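Local coordinates for capsid protein (Macrobrachium rosenbergii nodavirus, PDB 5YKV) that forms the shell of the virus, here represented by its protruding (P) domain, which pairs with a second copy in the crystal and probably makes up the capsid surface spikes, at the interface of chains A and B. Residues are numbered along the deposited sequence; one frame, centred on the assembly and turned at random. Chains: chain A/B, Capsid protein.

Contact 1: the interface of chains A and B. Residues chain A 43, 83-85; chain B 13-14, 116.
A:Tyr85, from strand 79-89 of one nodavirus P-domain, lies against B:Ala13 and B:Arg116 of the other at the two-fold interface of the deposited pair, which may be the dimer of the capsid spike. The packed part is the ring: the methyl CB of B:Ala13 sits over the middle of one face, 3.8 Å from the ring centroid, and CD1 of A:Ile43 touches the same methyl from the chain A side. At the rim, ring carbon CD1 of A:Tyr85 rests over the guanidinium of B:Arg116, 3.9 Å from its CZ, the two planes inclined by 58°. The phenol OH donates to the carboxylate OD1 of B:Asp14 over 2.6 Å; OD1 lies in the plane of the ring, yet the hydroxyl approaches from above the carboxylate plane. A chi1 of 66°, which sets the ring between the backbone N and carbonyl carbon of A:Tyr85, sends it across to chain B.

The guanidinium is steadied from its own chain, since NH1 of B:Arg116 gives an in-plane hydrogen bond to the carbonyl O of B:Ala13 at 2.8 Å. Its other terminal nitrogen, NH2, forms a salt bridge with OD1 of A:Asp83 at 3.1 Å, although the N-H points elsewhere, so charge rather than a hydrogen bond makes this link. The same OD1 also accepts the backbone N-H of A:Gly84 within chain A.

Looser, water-bridged joins lie to either side. Water 1 links NE of B:Arg116 to the carbonyl O of A:Gly84, 2.6 Å from that oxygen. On the other flank, water 2 joins the phenol OH of A:Tyr85 to the backbone N of B:Ala13, 2.8 Å from that nitrogen.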
loop_
_atom_site.group_PDB
_atom_site.type_symbol
_atom_site.label_atom_id
_atom_site.label_comp_id
_atom_site.label_asym_id
_atom_site.label_seq_id
_atom_site.Cartn_x
_atom_site.Cartn_y
_atom_site.Cartn_z
ATOM N N ILE A 43 2.648 1.547 9.719
ATOM C CA ILE A 43 3.154 0.930 8.507
ATOM C C ILE A 43 3.030 1.979 7.410
ATOM O O ILE A 43 1.976 2.585 7.277
ATOM C CB ILE A 43 2.338 -0.317 8.176
ATOM C CG1 ILE A 43 3.153 -1.578 8.372
ATOM C CG2 ILE A 43 1.833 -0.255 6.757
ATOM C CD1 ILE A 43 3.612 -2.181 7.064
ATOM N N ASP A 83 6.333 -0.513 -4.682
ATOM C CA ASP A 83 6.522 -1.804 -4.005
ATOM C C ASP A 83 7.195 -1.634 -2.634
ATOM O O ASP A 83 7.896 -0.672 -2.408
ATOM C CB ASP A 83 7.334 -2.753 -4.890
ATOM C CG ASP A 83 7.173 -4.221 -4.522
ATOM O OD1 ASP A 83 6.385 -4.523 -3.537
ATOM O OD2 ASP A 83 7.865 -5.068 -5.193
ATOM N N GLY A 84 7.012 -2.627 -1.755
ATOM C CA GLY A 84 7.646 -2.638 -0.450
ATOM C C GLY A 84 6.771 -1.982 0.604
ATOM O O GLY A 84 5.613 -1.619 0.363
ATOM N N TYR A 85 7.327 -1.852 1.802
ATOM C CA TYR A 85 6.655 -1.264 2.952
ATOM C C TYR A 85 7.679 -1.079 4.073
ATOM O O TYR A 85 8.749 -1.751 4.109
ATOM C CB TYR A 85 5.505 -2.133 3.471
ATOM C CG TYR A 85 5.926 -3.457 4.050
ATOM C CD1 TYR A 85 5.916 -4.603 3.273
ATOM C CD2 TYR A 85 6.370 -3.571 5.354
ATOM C CE1 TYR A 85 6.328 -5.828 3.774
ATOM C CE2 TYR A 85 6.766 -4.800 5.886
ATOM C CZ TYR A 85 6.744 -5.930 5.090
ATOM O OH TYR A 85 7.099 -7.146 5.584
ATOM N N ALA B 13 2.563 -7.763 6.808
ATOM C CA ALA B 13 2.277 -7.176 5.518
ATOM C C ALA B 13 2.884 -8.005 4.379
ATOM O O ALA B 13 3.124 -7.473 3.285
ATOM C CB ALA B 13 2.807 -5.769 5.497
ATOM N N ASP B 14 3.108 -9.295 4.616
ATOM C CA ASP B 14 3.821 -10.156 3.649
ATOM C C ASP B 14 2.858 -10.974 2.775
ATOM O O ASP B 14 3.326 -11.609 1.853
ATOM C CB ASP B 14 4.830 -11.060 4.367
ATOM C CG ASP B 14 6.042 -10.287 4.895
ATOM O OD1 ASP B 14 6.532 -9.323 4.185
ATOM O OD2 ASP B 14 6.494 -10.625 6.016
ATOM N N ARG B 116 -1.456 -6.221 -1.665
ATOM C CA ARG B 116 -0.820 -6.578 -0.442
ATOM C C ARG B 116 -1.855 -6.509 0.674
ATOM O O ARG B 116 -2.590 -5.546 0.792
ATOM C CB ARG B 116 0.344 -5.634 -0.182
ATOM C CG ARG B 116 1.032 -5.862 1.156
ATOM C CD ARG B 116 2.163 -4.877 1.378
ATOM N NE ARG B 116 3.066 -4.844 0.241
ATOM C CZ ARG B 116 4.035 -5.698 0.013
ATOM N NH1 ARG B 116 4.273 -6.675 0.864
ATOM N NH2 ARG B 116 4.802 -5.516 -1.042
HETATM O O HOH W 1 3.778 -2.532 -1.210
HETATM O O HOH W 2 5.263 -7.901 7.587
#

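Contact 2: the interface of chains A and B. Residues chain A 11, 118; chain B 41-43, 118-120.
A:Tyr11 reaches from strand 10-18 into chain B, its ring lying along B:Ile43 and its hydroxyl ending between the backbones of strands 41-51 and 114-121. This is an aromatic anchor in the P-domain pair, and A:Tyr11 buries 83 Å² here. The phenol OH both gives and receives: it donates to the carbonyl O of B:Lys41 over 2.6 Å and accepts the backbone N-H of B:Ala120 over 2.8 Å. The bond from B:Ala120 is almost perfectly straight, 179° at the hydrogen, whereas the phenol meets the carbonyl of B:Lys41 with a tilt of 34° from its plane. Both backbone partners lie in the plane of the ring, at its hydroxyl edge. Because both come from main chain, recognition of the hydroxyl probably depends on main-chain geometry more than on side-chain identity.

B:Ile43, with 40 Å² hidden, supplies the apolar side. Its CG1 lies over the ring face, 3.7 Å from the centroid, and packs closely on ring carbon CG, while CD1 continues on to the CB of A:Tyr11. The two side chains run past each other in opposite directions, so contact extends from the ring to the root of the tyrosine. With chi1 at -62°, CG1 of B:Ile43 stands anti to its carbonyl carbon and becomes the branch that meets the ring. At the rim, CE1 of A:Tyr11 touches the methyl CB of B:Ala120 at 3.8 Å, and CE2 passes the backbone of B:Phe42.

A:Ile118 hides 23 Å² and meets its own counterpart: the CD1 methyls of A:Ile118 and B:Ile118 face each other tip to tip, 3.5 Å apart. This self-contact lies where the two copies meet, and the anchored tyrosine probably helps to fix the register of the two P-domains in this pair.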
loop_
_atom_site.group_PDB
_atom_site.type_symbol
_atom_site.label_atom_id
_atom_site.label_comp_id
_atom_site.label_asym_id
_atom_site.label_seq_id
_atom_site.Cartn_x
_atom_site.Cartn_y
_atom_site.Cartn_z
ATOM N N TYR A 11 -8.614 0.516 11.349
ATOM C CA TYR A 11 -7.429 1.082 10.789
ATOM C C TYR A 11 -7.734 2.500 10.306
ATOM O O TYR A 11 -8.800 2.767 9.872
ATOM C CB TYR A 11 -6.911 0.218 9.650
ATOM C CG TYR A 11 -6.555 -1.205 9.987
ATOM C CD1 TYR A 11 -5.254 -1.564 10.278
ATOM C CD2 TYR A 11 -7.493 -2.218 9.864
ATOM C CE1 TYR A 11 -4.916 -2.880 10.553
ATOM C CE2 TYR A 11 -7.170 -3.537 10.129
ATOM C CZ TYR A 11 -5.878 -3.870 10.473
ATOM O OH TYR A 11 -5.555 -5.171 10.714
ATOM N N ILE A 118 -0.429 3.934 7.526
ATOM C CA ILE A 118 -1.502 3.156 8.130
ATOM C C ILE A 118 -1.222 2.954 9.627
ATOM O O ILE A 118 -0.135 2.456 10.036
ATOM C CB ILE A 118 -1.676 1.808 7.405
ATOM C CG1 ILE A 118 -2.017 2.011 5.928
ATOM C CG2 ILE A 118 -2.717 0.951 8.118
ATOM C CD1 ILE A 118 -1.704 0.812 5.050
ATOM N N LYS B 41 -9.576 -8.561 10.880
ATOM C CA LYS B 41 -9.772 -7.334 10.210
ATOM C C LYS B 41 -8.486 -6.908 9.491
ATOM O O LYS B 41 -7.409 -6.850 10.052
ATOM C CB LYS B 41 -10.213 -6.310 11.244
ATOM C CG LYS B 41 -11.534 -6.615 11.927
ATOM C CD LYS B 41 -11.941 -5.549 12.913
ATOM C CE LYS B 41 -13.221 -5.874 13.657
ATOM N NZ LYS B 41 -13.210 -5.263 15.013
ATOM N N PHE B 42 -8.638 -6.529 8.233
ATOM C CA PHE B 42 -7.515 -6.218 7.404
ATOM C C PHE B 42 -7.700 -4.888 6.686
ATOM O O PHE B 42 -8.799 -4.378 6.545
ATOM C CB PHE B 42 -7.384 -7.278 6.328
ATOM C CG PHE B 42 -7.231 -8.680 6.835
ATOM C CD1 PHE B 42 -5.980 -9.205 7.093
ATOM C CD2 PHE B 42 -8.337 -9.489 6.997
ATOM C CE1 PHE B 42 -5.836 -10.514 7.517
ATOM C CE2 PHE B 42 -8.190 -10.789 7.451
ATOM C CZ PHE B 42 -6.941 -11.301 7.704
ATOM N N ILE B 43 -6.575 -4.372 6.198
ATOM C CA ILE B 43 -6.516 -3.347 5.128
ATOM C C ILE B 43 -5.791 -3.974 3.944
ATOM O O ILE B 43 -4.688 -4.494 4.107
ATOM C CB ILE B 43 -5.766 -2.085 5.574
ATOM C CG1 ILE B 43 -6.474 -1.424 6.740
ATOM C CG2 ILE B 43 -5.610 -1.095 4.427
ATOM C CD1 ILE B 43 -7.588 -0.523 6.303
ATOM N N ILE B 118 -2.601 -6.238 4.714
ATOM C CA ILE B 118 -2.035 -5.795 5.971
ATOM C C ILE B 118 -2.965 -6.192 7.140
ATOM O O ILE B 118 -4.146 -5.879 7.134
ATOM C CB ILE B 118 -1.805 -4.285 5.898
ATOM C CG1 ILE B 118 -0.883 -3.948 4.726
ATOM C CG2 ILE B 118 -1.260 -3.750 7.209
ATOM C CD1 ILE B 118 -0.524 -2.505 4.641
ATOM N N ARG B 119 -2.379 -6.846 8.156
ATOM C CA ARG B 119 -3.058 -7.408 9.342
ATOM C C ARG B 119 -2.334 -6.919 10.612
ATOM O O ARG B 119 -1.152 -7.168 10.797
ATOM C CB ARG B 119 -2.977 -8.937 9.239
ATOM C CG ARG B 119 -3.562 -9.735 10.396
ATOM C CD ARG B 119 -3.173 -11.217 10.316
ATOM N NE ARG B 119 -3.528 -11.917 11.547
ATOM C CZ ARG B 119 -2.820 -12.888 12.118
ATOM N NH1 ARG B 119 -3.147 -13.328 13.326
ATOM N NH2 ARG B 119 -1.790 -13.418 11.482
ATOM N N ALA B 120 -3.034 -6.186 11.472
ATOM C CA ALA B 120 -2.543 -5.904 12.804
ATOM C C ALA B 120 -2.618 -7.203 13.618
ATOM O O ALA B 120 -3.648 -7.851 13.638
ATOM C CB ALA B 120 -3.370 -4.807 13.409
#

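The C-alpha centres of contact 1 and contact 2 are about 11 Å apart, so they are neighbouring parts of one two-fold interface. Strands 10-18, 41-51 and 114-121 serve both; strand 79-89 enters through contact 1. Residue 43 appears in each, from chain A in contact 1 and from chain B in contact 2, which ties each patch to the twin of the other. Contact 1 contributes charge and bridging water, contact 2 direct main-chain recognition and the isoleucine pair. Duplicated by symmetry, these strands give the pair a mixed polar and apolar surface that may limit sliding and rotation, if this is the pairing used in the capsid.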